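Local coordinates for protein scyllo-inosose 3-dehydrogenase (Thermotoga maritima, PDB 3IP1) that catalyses the NAD(+)-dependent oxidation of scyllo-inosose to 3-dehydro-scyllo-inosose as a zinc-containing dehydrogenase, probably within myo-inositol breakdown, at residues A[62-67]-A[98-103]; A[218-223]-A[284-289]; A[69-74]-A[93-98]. All coordinates share one frame; numbering follows the deposited sequence.

Interaction 1: A[62-67]-A[98-103]; sequences VKACGI and EFSGVV. With CD (cadmium ion), chain F.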
loop_
_atom_site.group_PDB
_atom_site.type_symbol
_atom_site.label_atom_id
_atom_site.label_comp_id
_atom_site.label_asym_id
_atom_site.label_seq_id
_atom_site.Cartn_x
_atom_site.Cartn_y
_atom_site.Cartn_z
ATOM N N VAL A 62 17.556 34.466 -11.469
ATOM C CA VAL A 62 16.650 34.363 -10.311
ATOM C C VAL A 62 15.604 35.474 -10.319
ATOM O O VAL A 62 15.913 36.651 -10.525
ATOM C CB VAL A 62 17.411 34.352 -8.939
ATOM C CG1 VAL A 62 16.458 34.125 -7.767
ATOM C CG2 VAL A 62 18.531 33.306 -8.922
ATOM N N LYS A 63 14.354 35.100 -10.097
ATOM C CA LYS A 63 13.313 36.093 -9.904
ATOM C C LYS A 63 12.925 36.251 -8.442
ATOM O O LYS A 63 12.694 37.363 -7.980
ATOM C CB LYS A 63 12.091 35.733 -10.732
ATOM C CG LYS A 63 12.249 36.005 -12.208
ATOM C CD LYS A 63 11.798 37.421 -12.553
ATOM C CE LYS A 63 12.991 38.323 -12.857
ATOM N NZ LYS A 63 12.574 39.687 -13.357
ATOM N N ALA A 64 12.840 35.146 -7.707
ATOM C CA ALA A 64 12.445 35.224 -6.306
ATOM C C ALA A 64 13.139 34.143 -5.502
ATOM O O ALA A 64 13.427 33.069 -6.029
ATOM C CB ALA A 64 10.913 35.124 -6.159
ATOM N N CYS A 65 13.401 34.427 -4.228
ATOM C CA CYS A 65 14.016 33.455 -3.320
ATOM C C CYS A 65 13.558 33.685 -1.878
ATOM O O CYS A 65 13.757 34.764 -1.309
ATOM C CB CYS A 65 15.541 33.506 -3.397
ATOM S SG CYS A 65 16.305 32.053 -2.599
ATOM N N GLY A 66 12.947 32.662 -1.290
ATOM C CA GLY A 66 12.468 32.749 0.094
ATOM C C GLY A 66 13.579 32.529 1.090
ATOM O O GLY A 66 14.466 31.688 0.875
ATOM N N ILE A 67 13.545 33.301 2.173
ATOM C CA ILE A 67 14.414 33.036 3.318
ATOM C C ILE A 67 13.776 31.910 4.131
ATOM O O ILE A 67 12.657 32.046 4.605
ATOM C CB ILE A 67 14.592 34.303 4.221
ATOM C CG1 ILE A 67 15.159 35.471 3.394
ATOM C CG2 ILE A 67 15.440 33.984 5.456
ATOM C CD1 ILE A 67 15.350 36.815 4.149
ATOM N N GLU A 98 14.960 28.431 -1.856
ATOM C CA GLU A 98 13.526 28.427 -2.122
ATOM C C GLU A 98 13.238 29.402 -3.252
ATOM O O GLU A 98 12.799 30.530 -3.016
ATOM C CB GLU A 98 12.745 28.840 -0.876
ATOM C CG GLU A 98 12.883 27.906 0.299
ATOM C CD GLU A 98 12.164 28.419 1.537
ATOM O OE1 GLU A 98 11.562 29.515 1.480
ATOM O OE2 GLU A 98 12.203 27.734 2.571
ATOM N N PHE A 99 13.458 28.976 -4.486
ATOM C CA PHE A 99 13.565 29.958 -5.556
ATOM C C PHE A 99 12.887 29.588 -6.864
ATOM O O PHE A 99 12.598 28.415 -7.121
ATOM C CB PHE A 99 15.038 30.262 -5.826
ATOM C CG PHE A 99 15.699 29.274 -6.755
ATOM C CD1 PHE A 99 16.105 28.032 -6.290
ATOM C CD2 PHE A 99 15.916 29.602 -8.090
ATOM C CE1 PHE A 99 16.723 27.114 -7.145
ATOM C CE2 PHE A 99 16.528 28.707 -8.960
ATOM C CZ PHE A 99 16.933 27.449 -8.493
ATOM N N SER A 100 12.694 30.615 -7.696
ATOM C CA SER A 100 12.258 30.467 -9.079
ATOM C C SER A 100 12.945 31.539 -9.953
ATOM O O SER A 100 13.588 32.480 -9.444
ATOM C CB SER A 100 10.756 30.630 -9.177
ATOM O OG SER A 100 10.432 31.936 -8.720
ATOM N N GLY A 101 12.822 31.388 -11.268
ATOM C CA GLY A 101 13.475 32.294 -12.195
ATOM C C GLY A 101 13.278 31.831 -13.621
ATOM O O GLY A 101 12.407 31.008 -13.896
ATOM N N VAL A 102 14.062 32.375 -14.544
ATOM C CA VAL A 102 13.914 31.994 -15.944
ATOM C C VAL A 102 15.232 31.435 -16.483
ATOM O O VAL A 102 16.322 31.911 -16.119
ATOM C CB VAL A 102 13.338 33.156 -16.823
ATOM C CG1 VAL A 102 12.046 33.695 -16.220
ATOM C CG2 VAL A 102 14.328 34.278 -16.972
ATOM N N VAL A 103 15.135 30.412 -17.323
ATOM C CA VAL A 103 16.316 29.837 -17.949
ATOM C C VAL A 103 16.932 30.854 -18.913
ATOM O O VAL A 103 16.241 31.400 -19.778
ATOM C CB VAL A 103 16.011 28.490 -18.670
ATOM C CG1 VAL A 103 17.296 27.886 -19.208
ATOM C CG2 VAL A 103 15.338 27.494 -17.684
HETATM CD CD CD F . 13.469 25.512 2.772
HETATM O O HOH W 1 16.258 29.738 1.030
HETATM O O HOH W 2 11.609 24.399 3.699
#
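C65 holds SG anti to its backbone N (chi1 -166°), which rests SG against F99 CB at 3.9 Å; F99, with CG between its backbone N and carbonyl carbon (chi1 84°), sends its ring off towards A160. The two residues form a non-hydrogen-bonded pair where strands 57-66 and 98-106 run antiparallel in the mixed sheet of the GroES-like catalytic domain of zinc-containing alcohol dehydrogenases. At the far end lies a classic beta bulge: K63 and A64 both face S100, and S100 O accepts from K63 N at 2.8 Å and from A64 N at 3.3 Å, the second donor standing well above the carbonyl plane. S100 N returns a bond to A64 O. Beside the bulge G101 passes close over V62, and a CB on it would crowd V62 CA. On the face shared by A64 and S100, the serine hydroxyl sits near A64 CB but bonds to F188 O in helix 185-192. Towards the metal, G66 N gives a short bond to E98 O, 2.7 Å. The E98 chain is extended beyond CG, with OE1 3.6 Å from G66 CA, where a side chain in place of the glycine hydrogen would collide with it. K391 forms a salt bridge with OE1, and OE2 binds the cadmium ion at 2.6 Å, one of its ligands alongside H97, E195 and a water.

Interaction 2: A[218-223]-A[284-289]; sequences VILGGG and KLFLEA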
loop_
_atom_site.group_PDB
_atom_site.type_symbol
_atom_site.label_atom_id
_atom_site.label_comp_id
_atom_site.label_asym_id
_atom_site.label_seq_id
_atom_site.Cartn_x
_atom_site.Cartn_y
_atom_site.Cartn_z
ATOM N N VAL A 218 -4.845 16.946 12.064
ATOM C CA VAL A 218 -4.380 17.897 13.071
ATOM C C VAL A 218 -2.936 18.288 12.766
ATOM O O VAL A 218 -2.051 17.436 12.671
ATOM C CB VAL A 218 -4.478 17.301 14.505
ATOM C CG1 VAL A 218 -3.801 18.207 15.531
ATOM C CG2 VAL A 218 -5.958 17.040 14.888
ATOM N N ILE A 219 -2.699 19.583 12.621
ATOM C CA ILE A 219 -1.347 20.100 12.366
ATOM C C ILE A 219 -0.857 20.924 13.562
ATOM O O ILE A 219 -1.499 21.895 13.974
ATOM C CB ILE A 219 -1.291 20.952 11.065
ATOM C CG1 ILE A 219 -1.637 20.081 9.851
ATOM C CG2 ILE A 219 0.077 21.570 10.884
ATOM C CD1 ILE A 219 -2.373 20.788 8.804
ATOM N N LEU A 220 0.287 20.529 14.098
ATOM C CA LEU A 220 0.899 21.228 15.214
ATOM C C LEU A 220 2.041 22.079 14.672
ATOM O O LEU A 220 3.055 21.545 14.213
ATOM C CB LEU A 220 1.391 20.218 16.263
ATOM C CG LEU A 220 0.296 19.357 16.926
ATOM C CD1 LEU A 220 0.030 18.015 16.186
ATOM C CD2 LEU A 220 0.641 19.088 18.387
ATOM N N GLY A 221 1.867 23.400 14.716
ATOM C CA GLY A 221 2.896 24.338 14.256
ATOM C C GLY A 221 2.462 25.000 12.973
ATOM O O GLY A 221 2.176 24.304 11.987
ATOM N N GLY A 222 2.402 26.336 12.986
ATOM C CA GLY A 222 1.952 27.128 11.835
ATOM C C GLY A 222 3.020 27.955 11.113
ATOM O O GLY A 222 2.728 29.037 10.580
ATOM N N GLY A 223 4.256 27.460 11.090
ATOM C CA GLY A 223 5.272 28.000 10.187
ATOM C C GLY A 223 4.929 27.609 8.750
ATOM O O GLY A 223 3.914 26.944 8.511
ATOM N N LYS A 284 -6.994 11.128 11.496
ATOM C CA LYS A 284 -6.230 10.088 10.787
ATOM C C LYS A 284 -4.739 10.447 10.721
ATOM O O LYS A 284 -3.878 9.564 10.676
ATOM C CB LYS A 284 -6.828 9.857 9.382
ATOM C CG LYS A 284 -6.062 8.938 8.437
ATOM C CD LYS A 284 -6.077 7.452 8.876
ATOM C CE LYS A 284 -4.921 6.653 8.146
ATOM N NZ LYS A 284 -3.515 7.158 8.560
ATOM N N LEU A 285 -4.428 11.743 10.732
ATOM C CA LEU A 285 -3.051 12.189 10.600
ATOM C C LEU A 285 -2.733 13.399 11.485
ATOM O O LEU A 285 -3.482 14.376 11.519
ATOM C CB LEU A 285 -2.749 12.512 9.121
ATOM C CG LEU A 285 -1.360 13.089 8.775
ATOM C CD1 LEU A 285 -0.245 12.027 8.858
ATOM C CD2 LEU A 285 -1.373 13.719 7.392
ATOM N N PHE A 286 -1.608 13.318 12.182
ATOM C CA PHE A 286 -1.059 14.432 12.936
ATOM C C PHE A 286 0.281 14.814 12.312
ATOM O O PHE A 286 1.101 13.953 12.015
ATOM C CB PHE A 286 -0.842 14.062 14.410
ATOM C CG PHE A 286 -2.103 13.672 15.153
ATOM C CD1 PHE A 286 -2.657 12.410 14.986
ATOM C CD2 PHE A 286 -2.705 14.571 16.050
ATOM C CE1 PHE A 286 -3.828 12.033 15.690
ATOM C CE2 PHE A 286 -3.865 14.226 16.762
ATOM C CZ PHE A 286 -4.433 12.959 16.592
ATOM N N LEU A 287 0.496 16.111 12.100
ATOM C CA LEU A 287 1.770 16.581 11.583
ATOM C C LEU A 287 2.456 17.329 12.700
ATOM O O LEU A 287 1.951 18.357 13.182
ATOM C CB LEU A 287 1.599 17.493 10.367
ATOM C CG LEU A 287 2.920 17.994 9.756
ATOM C CD1 LEU A 287 3.751 16.814 9.143
ATOM C CD2 LEU A 287 2.714 19.089 8.729
ATOM N N GLU A 288 3.600 16.798 13.120
ATOM C CA GLU A 288 4.394 17.421 14.153
ATOM C C GLU A 288 5.378 18.358 13.463
ATOM O O GLU A 288 6.425 17.918 12.994
ATOM C CB GLU A 288 5.156 16.357 14.956
ATOM C CG GLU A 288 5.581 16.809 16.361
ATOM C CD GLU A 288 6.277 18.168 16.381
ATOM O OE1 GLU A 288 7.510 18.244 16.193
ATOM O OE2 GLU A 288 5.572 19.169 16.575
ATOM N N ALA A 289 5.012 19.636 13.388
ATOM C CA ALA A 289 5.832 20.648 12.732
ATOM C C ALA A 289 6.241 21.769 13.694
ATOM O O ALA A 289 6.473 22.884 13.249
ATOM C CB ALA A 289 5.086 21.228 11.528
HETATM O O HOH W 3 5.369 24.766 11.156
#
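V218 O is held by two groups of the neighbouring strand: L287 N donates a hydrogen bond of 2.9 Å almost straight down the carbonyl, and F286 CA brings a C-H to within 3.2 Å. V218 N in turn reaches L285 O, and L220 N reaches L287 O; the strands run parallel, their short axes 10° apart. On the face of V218 and L220, F286 turns CG anti to its carbonyl carbon (chi1 -61°), which lays the ring alongside V218; CD2 comes within 3.6 Å of V218 CB, and L220 CD1 meets the ring edge near its plane. An alanine in place of F286 would probably open a gap between V218, L220 and helix 293-306, whose V303 and I304 also touch the ring. On the other face I219 CG1 packs against L287 CB, and both residues touch helix 224-235. These are the two central strands, 216-220 and 285-288, of the six-stranded parallel sheet of the Rossmann-type NAD-binding domain, and G221 to G223 fit the start of the glycine-rich turn of such domains. A289 N closes the ladder on L220 O at 2.9 Å, in a more bent bond (141° at the hydrogen). At G221 a CB would run into A289 O. G222 N bonds to the carboxylate of E245, which by similarity binds NAD(+), and G223 is the N-cap of the following helix. The E288 side chain bends at chi2, and its OE2 is hydrogen-bonded with T290 OG1.

Interaction 3: A[69-74]-A[93-98]; sequences GSDVHM and VTLGHE. With CD (cadmium ion), chain F.
D71 slides past H97 from the helix side, and its CB, on the wall of helix 69-75, aims at segment 93-98. With CG beside the backbone N (chi1 -66°), the carboxylate is brought over the loop, its plane 46° from the H97 ring. OD1 lies 4.0 Å from L95 CB and takes a hydrogen bond of 2.7 Å from water 4, which itself accepts from G96 N and from H97 ND1. OD2 comes within 4.0 Å of H97 CE1, accepts from C68 N, and receives water 1, which accepts from H97 N and stands over one face of the imidazole. No direct hydrogen bond crosses the contact; two waters do the joining. Farther along the helix, the methyl of selenomethionine M74 (CE) packs on L95 CD2 at 3.7 Å, an apolar patch that L8 of strand 3-12 also touches. This loop of the catalytic domain supplies metal ligands: NE2 of H97 binds the cadmium ion at 2.5 Å, with the ion in the ring plane. D71, linked to ND1 through water 4, is placed as a second-shell carboxylate; together with the metal bond this relay would hold the ring's rotation and probably make NE2 a somewhat stronger electron donor.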
loop_
_atom_site.group_PDB
_atom_site.type_symbol
_atom_site.label_atom_id
_atom_site.label_comp_id
_atom_site.label_asym_id
_atom_site.label_seq_id
_atom_site.Cartn_x
_atom_site.Cartn_y
_atom_site.Cartn_z
ATOM N N GLY A 69 13.876 29.305 7.518
ATOM C CA GLY A 69 14.356 29.250 8.904
ATOM C C GLY A 69 15.774 28.712 9.060
ATOM O O GLY A 69 16.499 29.148 9.961
ATOM N N SER A 70 16.171 27.771 8.195
ATOM C CA SER A 70 17.546 27.255 8.157
ATOM C C SER A 70 18.550 28.347 7.785
ATOM O O SER A 70 19.681 28.344 8.261
ATOM C CB SER A 70 17.671 26.083 7.171
ATOM O OG SER A 70 17.098 24.896 7.692
ATOM N N ASP A 71 18.145 29.275 6.915
ATOM C CA ASP A 71 19.022 30.427 6.584
ATOM C C ASP A 71 19.272 31.292 7.807
ATOM O O ASP A 71 20.428 31.641 8.110
ATOM C CB ASP A 71 18.434 31.276 5.455
ATOM C CG ASP A 71 18.379 30.524 4.143
ATOM O OD1 ASP A 71 19.427 29.941 3.751
ATOM O OD2 ASP A 71 17.303 30.521 3.512
ATOM N N VAL A 72 18.185 31.600 8.523
ATOM C CA VAL A 72 18.248 32.322 9.794
ATOM C C VAL A 72 19.197 31.615 10.764
ATOM O O VAL A 72 20.077 32.244 11.370
ATOM C CB VAL A 72 16.826 32.480 10.398
ATOM C CG1 VAL A 72 16.854 33.179 11.760
ATOM C CG2 VAL A 72 15.937 33.229 9.411
ATOM N N HIS A 73 19.061 30.297 10.853
ATOM C CA HIS A 73 19.827 29.510 11.817
ATOM C C HIS A 73 21.295 29.303 11.452
ATOM O O HIS A 73 22.136 29.116 12.349
ATOM C CB HIS A 73 19.117 28.185 12.124
ATOM C CG HIS A 73 17.822 28.375 12.853
ATOM N ND1 HIS A 73 16.846 27.401 12.924
ATOM C CD2 HIS A 73 17.339 29.441 13.535
ATOM C CE1 HIS A 73 15.823 27.855 13.626
ATOM N NE2 HIS A 73 16.097 29.092 14.006
HETATM N N MSE A 74 21.606 29.355 10.154
HETATM C CA MSE A 74 23.001 29.359 9.723
HETATM C C MSE A 74 23.751 30.635 10.111
HETATM O O MSE A 74 24.954 30.582 10.354
HETATM C CB MSE A 74 23.132 29.059 8.224
HETATM C CG MSE A 74 23.125 27.562 7.876
HETATM SE SE MSE A 74 23.363 27.269 5.951
HETATM C CE MSE A 74 21.582 27.826 5.367
ATOM N N VAL A 93 29.519 30.110 1.129
ATOM C CA VAL A 93 28.512 29.635 0.168
ATOM C C VAL A 93 27.510 30.749 -0.079
ATOM O O VAL A 93 27.246 31.564 0.815
ATOM C CB VAL A 93 27.784 28.355 0.712
ATOM C CG1 VAL A 93 26.712 28.712 1.774
ATOM C CG2 VAL A 93 27.185 27.533 -0.422
ATOM N N THR A 94 26.965 30.795 -1.289
ATOM C CA THR A 94 25.796 31.634 -1.562
ATOM C C THR A 94 24.573 30.952 -1.003
ATOM O O THR A 94 24.291 29.783 -1.324
ATOM C CB THR A 94 25.618 31.901 -3.079
ATOM O OG1 THR A 94 26.771 32.602 -3.561
ATOM C CG2 THR A 94 24.356 32.740 -3.372
ATOM N N LEU A 95 23.852 31.680 -0.163
ATOM C CA LEU A 95 22.647 31.154 0.460
ATOM C C LEU A 95 21.445 31.245 -0.488
ATOM O O LEU A 95 21.522 31.881 -1.545
ATOM C CB LEU A 95 22.356 31.894 1.779
ATOM C CG LEU A 95 23.397 31.786 2.905
ATOM C CD1 LEU A 95 23.032 32.797 3.977
ATOM C CD2 LEU A 95 23.468 30.350 3.505
ATOM N N GLY A 96 20.345 30.600 -0.097
ATOM C CA GLY A 96 19.085 30.672 -0.831
ATOM C C GLY A 96 18.766 29.384 -1.570
ATOM O O GLY A 96 19.553 28.932 -2.415
ATOM N N HIS A 97 17.611 28.793 -1.253
ATOM C CA HIS A 97 17.224 27.511 -1.853
ATOM C C HIS A 97 15.720 27.377 -2.127
ATOM O O HIS A 97 15.261 26.337 -2.586
ATOM C CB HIS A 97 17.733 26.345 -1.002
ATOM C CG HIS A 97 17.124 26.292 0.355
ATOM N ND1 HIS A 97 17.733 26.834 1.460
ATOM C CD2 HIS A 97 15.943 25.783 0.786
ATOM C CE1 HIS A 97 16.960 26.654 2.520
ATOM N NE2 HIS A 97 15.863 26.030 2.135
ATOM N N GLU A 98 14.960 28.431 -1.856
ATOM C CA GLU A 98 13.526 28.427 -2.122
ATOM C C GLU A 98 13.238 29.402 -3.252
ATOM O O GLU A 98 12.799 30.530 -3.016
ATOM C CB GLU A 98 12.745 28.840 -0.876
ATOM C CG GLU A 98 12.883 27.906 0.299
ATOM C CD GLU A 98 12.164 28.419 1.537
ATOM O OE1 GLU A 98 11.562 29.515 1.480
ATOM O OE2 GLU A 98 12.203 27.734 2.571
HETATM CD CD CD F . 13.469 25.512 2.772
HETATM O O HOH W 1 16.258 29.738 1.030
HETATM O O HOH W 4 20.106 28.381 1.694
HETATM O O HOH W 2 11.609 24.399 3.699
#

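How the interactions relate
Interactions 1 and 3 belong to the catalytic domain and contribute H97 and E98 to one metal site, which E195 helps complete. Their centres are about 13 Å apart, they share E98 and the cadmium ion, and interaction 3 is nested in the chain loop that interaction 1 closes; C65 SG packs on G96 CA at 3.6 Å. Water 1 joins both, lying between G66 O and D71 OD2. C68, a zinc ligand in this protein, lies between segments 62-67 and 69-74, and S70 and H73 are charge-relay residues by similarity. Interaction 2 lies across the chain's centre in the NAD-binding domain, its centre about 27 Å from that of interaction 1, yet A289's side chain is about 13 Å from a cadmium ion.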